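Local coordinates for packaging enzyme P4 (Pseudomonas phage phi13, PDB 4BLP), which hydrolyses NTPs as a hexameric RecA-type helicase motor and probably drives the packaging of viral RNA into the procapsid, at the interface of chains A and B. Sequence-based numbering; all coordinates share one arbitrary frame. Chains: chain A/B, Packaging enzyme P4.

Contacts 1 and 2 join the same pair of neighbouring subunits, their C-alpha centres about 25 Å apart, and share no residue. On chain B they draw on nearby stretches of sequence, the 3-10 helix 118-121 with B:Pro123 and then the extended 129-131, to which contact 2 adds helix 233-248. Chain A answers with A:Val39, A:Glu41, A:Val112 and A:Gln114 in contact 1, and residues between 176 and 189 in contact 2. Each subunit thus offers different surfaces to its two neighbours, as a head-to-tail ring of six requires, and the two patches hold the pair at separate points, which may restrict tilting between subunits.

Contact 1: the interface of chains A and B. Residues chain A 39, 41, 112, 114; chain B 120-121, 123.
The guanidinium of B:Arg120 takes hold of the backbone carbonyl oxygen of A:Val39 with two nitrogens, both directed at one atom. B:Arg120 NE donates to A:Val39 O at 2.9 Å, nearly along the C=O axis, whereas NH2 of B:Arg120 comes in from above the carbonyl plane. The oxygen lies close to the guanidinium plane, so the pair of bonds fixes how that group is turned. Arginine suits the place because its adjacent N-H groups can share one acceptor and its long chain can reach it: CG sits between backbone N and carbonyl carbon (chi1 67°), the chain then runs fully extended to NE, and the last torsion (chi4 -88°) sets the guanidinium about perpendicular to it.

A:Gln114 crosses that chain at about a right angle, its amide turned 71° from the guanidinium. OE1 touches the arginine methylene CD, and A:Gln114 NE2 donates to the backbone O of B:Arg120 at 3.2 Å, from above that carbonyl. A bend at chi2 brings the amide alongside its target. The aliphatic CG of A:Glu41 packs on CD of B:Arg120 at 3.7 Å; its carboxylate makes no salt bridge here but may still favour the positive charge. Farther along, A:Val112 meets B:Pro123 tip to tip, CG2 to CD at 3.6 Å, while water 1 links A:Val112 N to B:Ala121 O. Together these contacts tie the 3-10 helix 118-121 to loops of the neighbouring subunit and likely steady the hexamer.

Contact 2: the interface of chains A and B. Residues chain A 176-179, 182, 189; chain B 129-131, 244.
The flat carboxamide of B:Asn244 meets the backbone of A:Glu176 and A:Gly178 with its two terminal atoms, OD1 and ND2. B:Asn244 ND2 donates to the carbonyl oxygen of A:Glu176 at 2.8 Å, almost straight (178° at H); that oxygen lies in the amide plane, although the donor stands above the plane of the peptide carbonyl. Beside it, B:Asn244 OD1 accepts from A:Gly178 N at 3.0 Å, with the N-H tilted from the plane of the side-chain carbonyl. Asparagine suits the task because one short side chain offers both a donor and an acceptor, and the complementary donor and acceptor bonds distinguish which end of the amide is which. CG stands anti to the carbonyl carbon (chi1 -73°), directing the amide toward chain A, and chi2 (-1°) sets the turn of its plane. Between the bonded residues, A:Pro177 places its CA 3.4 Å from B:Asn244 OD1, and its ring would limit flexing of the segment.

The side chain of A:Asp182 crosses that of B:Pro129 obliquely, OD2 reaching the CB corner of the ring at 3.6 Å and the carboxylate carbon CG lying near the B:Pro129 carbonyl oxygen. A:Asp182 OD2 also accepts from N of the poorly ordered A:Glu179 at 2.8 Å on its anti side, a bond within chain A that may help orient the aspartate. The methyl CB of A:Ala189 packs against CD of B:Pro129 at 3.7 Å; the small side chain leaves room for the rigid ring. B:Val130 contributes its backbone beside A:Asp182 CB.

In the fold, B:Asn244 projects from helix 233-248 near its C-terminal end, next to the extended 129-131 stretch. Opposite them, chain A presents the segment following strand 170-173, then the 3-10 helix 180-183 and strand 187-189.

Contact 1: the interface of chains A and B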
loop_
_atom_site.group_PDB
_atom_site.type_symbol
_atom_site.label_atom_id
_atom_site.label_comp_id
_atom_site.label_asym_id
_atom_site.label_seq_id
_atom_site.Cartn_x
_atom_site.Cartn_y
_atom_site.Cartn_z
ATOM N N VAL A 39 -23.790 -8.144 -16.001
ATOM C CA VAL A 39 -22.601 -8.490 -15.196
ATOM C C VAL A 39 -21.362 -8.267 -16.051
ATOM O O VAL A 39 -20.276 -8.138 -15.497
ATOM C CB VAL A 39 -22.603 -9.876 -14.498
ATOM C CG1 VAL A 39 -23.588 -9.889 -13.326
ATOM C CG2 VAL A 39 -22.921 -10.970 -15.482
ATOM N N GLU A 41 -18.655 -6.067 -17.656
ATOM C CA GLU A 41 -18.136 -4.740 -17.261
ATOM C C GLU A 41 -18.370 -3.743 -18.393
ATOM O O GLU A 41 -18.057 -4.048 -19.559
ATOM C CB GLU A 41 -16.636 -4.791 -16.921
ATOM C CG GLU A 41 -16.344 -5.605 -15.653
ATOM C CD GLU A 41 -14.857 -5.776 -15.385
ATOM O OE1 GLU A 41 -14.039 -5.570 -16.312
ATOM O OE2 GLU A 41 -14.513 -6.215 -14.273
ATOM N N VAL A 112 -24.615 -4.586 -7.829
ATOM C CA VAL A 112 -23.423 -3.746 -8.088
ATOM C C VAL A 112 -23.488 -3.319 -9.568
ATOM O O VAL A 112 -23.489 -4.214 -10.453
ATOM C CB VAL A 112 -22.107 -4.517 -7.799
ATOM C CG1 VAL A 112 -20.897 -3.650 -8.194
ATOM C CG2 VAL A 112 -22.015 -4.928 -6.337
ATOM N N GLN A 114 -22.167 -2.376 -13.076
ATOM C CA GLN A 114 -20.893 -2.840 -13.603
ATOM C C GLN A 114 -20.193 -1.900 -14.569
ATOM O O GLN A 114 -19.143 -2.258 -15.122
ATOM C CB GLN A 114 -21.055 -4.241 -14.224
ATOM C CG GLN A 114 -21.421 -5.317 -13.157
ATOM C CD GLN A 114 -20.390 -5.457 -12.043
ATOM O OE1 GLN A 114 -19.192 -5.194 -12.210
ATOM N NE2 GLN A 114 -20.822 -5.828 -10.852
ATOM N N ARG B 120 -16.855 -9.451 -8.658
ATOM C CA ARG B 120 -17.392 -8.086 -8.845
ATOM C C ARG B 120 -18.911 -7.936 -8.590
ATOM O O ARG B 120 -19.341 -6.835 -8.243
ATOM C CB ARG B 120 -17.068 -7.562 -10.251
ATOM C CG ARG B 120 -17.769 -8.310 -11.384
ATOM C CD ARG B 120 -17.298 -7.714 -12.706
ATOM N NE ARG B 120 -17.921 -8.369 -13.860
ATOM C CZ ARG B 120 -17.421 -9.453 -14.451
ATOM N NH1 ARG B 120 -16.327 -10.037 -13.968
ATOM N NH2 ARG B 120 -17.999 -9.949 -15.546
ATOM N N ALA B 121 -19.695 -9.004 -8.739
ATOM C CA ALA B 121 -21.160 -8.906 -8.546
ATOM C C ALA B 121 -21.562 -9.367 -7.155
ATOM O O ALA B 121 -22.733 -9.273 -6.802
ATOM C CB ALA B 121 -21.880 -9.732 -9.610
ATOM N N PRO B 123 -20.114 -8.540 -3.630
ATOM C CA PRO B 123 -19.272 -7.932 -2.598
ATOM C C PRO B 123 -19.543 -8.575 -1.237
ATOM O O PRO B 123 -20.676 -8.972 -0.957
ATOM C CB PRO B 123 -19.707 -6.453 -2.589
ATOM C CG PRO B 123 -21.122 -6.469 -3.141
ATOM C CD PRO B 123 -21.162 -7.617 -4.119
HETATM O O HOH W 1 -24.620 -7.521 -7.875
#

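Contact 2: the interface of chains A and B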
loop_
_atom_site.group_PDB
_atom_site.type_symbol
_atom_site.label_atom_id
_atom_site.label_comp_id
_atom_site.label_asym_id
_atom_site.label_seq_id
_atom_site.Cartn_x
_atom_site.Cartn_y
_atom_site.Cartn_z
ATOM N N GLU A 176 -22.216 -15.891 9.310
ATOM C CA GLU A 176 -22.130 -16.604 10.598
ATOM C C GLU A 176 -22.001 -18.108 10.393
ATOM O O GLU A 176 -22.517 -18.626 9.394
ATOM C CB GLU A 176 -23.408 -16.326 11.394
ATOM C CG GLU A 176 -23.515 -14.868 11.813
ATOM C CD GLU A 176 -22.621 -14.461 12.967
ATOM O OE1 GLU A 176 -21.990 -15.338 13.597
ATOM O OE2 GLU A 176 -22.486 -13.246 13.198
ATOM N N PRO A 177 -21.366 -18.854 11.312
ATOM C CA PRO A 177 -21.298 -20.319 11.123
ATOM C C PRO A 177 -22.679 -20.973 11.324
ATOM O O PRO A 177 -23.453 -20.546 12.186
ATOM C CB PRO A 177 -20.316 -20.792 12.207
ATOM C CG PRO A 177 -20.410 -19.716 13.271
ATOM C CD PRO A 177 -20.656 -18.432 12.534
ATOM N N GLY A 178 -22.950 -21.992 10.527
ATOM C CA GLY A 178 -24.195 -22.760 10.569
ATOM C C GLY A 178 -24.501 -23.229 11.978
ATOM O O GLY A 178 -23.601 -23.663 12.697
ATOM N N GLU A 179 -25.788 -23.109 12.382
ATOM C CA GLU A 179 -26.213 -23.494 13.719
ATOM C C GLU A 179 -27.619 -24.104 13.641
ATOM O O GLU A 179 -28.251 -24.008 12.588
ATOM C CB GLU A 179 -26.193 -22.242 14.616
ATOM C CG GLU A 179 -25.790 -22.536 16.046
ATOM C CD GLU A 179 -25.191 -21.363 16.796
ATOM O OE1 GLU A 179 -25.352 -20.206 16.345
ATOM O OE2 GLU A 179 -24.548 -21.609 17.840
ATOM N N ASP A 182 -30.509 -22.409 11.957
ATOM C CA ASP A 182 -30.633 -22.354 10.502
ATOM C C ASP A 182 -31.632 -23.370 9.948
ATOM O O ASP A 182 -32.113 -23.175 8.834
ATOM C CB ASP A 182 -29.259 -22.513 9.842
ATOM C CG ASP A 182 -28.395 -21.301 10.128
ATOM O OD1 ASP A 182 -28.873 -20.134 9.883
ATOM O OD2 ASP A 182 -27.275 -21.479 10.627
ATOM N N ALA A 189 -31.125 -17.950 4.734
ATOM C CA ALA A 189 -29.664 -17.795 4.587
ATOM C C ALA A 189 -29.328 -17.034 3.336
ATOM O O ALA A 189 -29.963 -17.235 2.292
ATOM C CB ALA A 189 -29.015 -19.185 4.534
ATOM N N PRO B 129 -25.308 -19.754 5.729
ATOM C CA PRO B 129 -25.251 -20.624 6.925
ATOM C C PRO B 129 -26.358 -21.677 6.870
ATOM O O PRO B 129 -27.543 -21.378 6.582
ATOM C CB PRO B 129 -25.467 -19.656 8.100
ATOM C CG PRO B 129 -25.299 -18.274 7.522
ATOM C CD PRO B 129 -25.728 -18.387 6.082
ATOM N N VAL B 130 -25.985 -22.940 7.124
ATOM C CA VAL B 130 -26.940 -24.062 7.095
ATOM C C VAL B 130 -26.573 -25.053 8.187
ATOM O O VAL B 130 -25.406 -25.165 8.553
ATOM C CB VAL B 130 -27.046 -24.809 5.720
ATOM C CG1 VAL B 130 -27.472 -23.899 4.567
ATOM C CG2 VAL B 130 -25.755 -25.524 5.362
ATOM N N ALA B 131 -27.558 -25.795 8.682
ATOM C CA ALA B 131 -27.315 -26.880 9.646
ATOM C C ALA B 131 -28.484 -27.789 9.608
ATOM O O ALA B 131 -29.581 -27.355 9.274
ATOM C CB ALA B 131 -27.100 -26.345 11.052
ATOM N N ASN B 244 -18.959 -23.129 6.398
ATOM C CA ASN B 244 -20.295 -23.187 5.833
ATOM C C ASN B 244 -20.337 -23.989 4.528
ATOM O O ASN B 244 -21.397 -24.542 4.203
ATOM C CB ASN B 244 -20.871 -21.783 5.687
ATOM C CG ASN B 244 -21.266 -21.183 7.028
ATOM O OD1 ASN B 244 -21.133 -21.838 8.108
ATOM N ND2 ASN B 244 -21.742 -19.936 7.016
#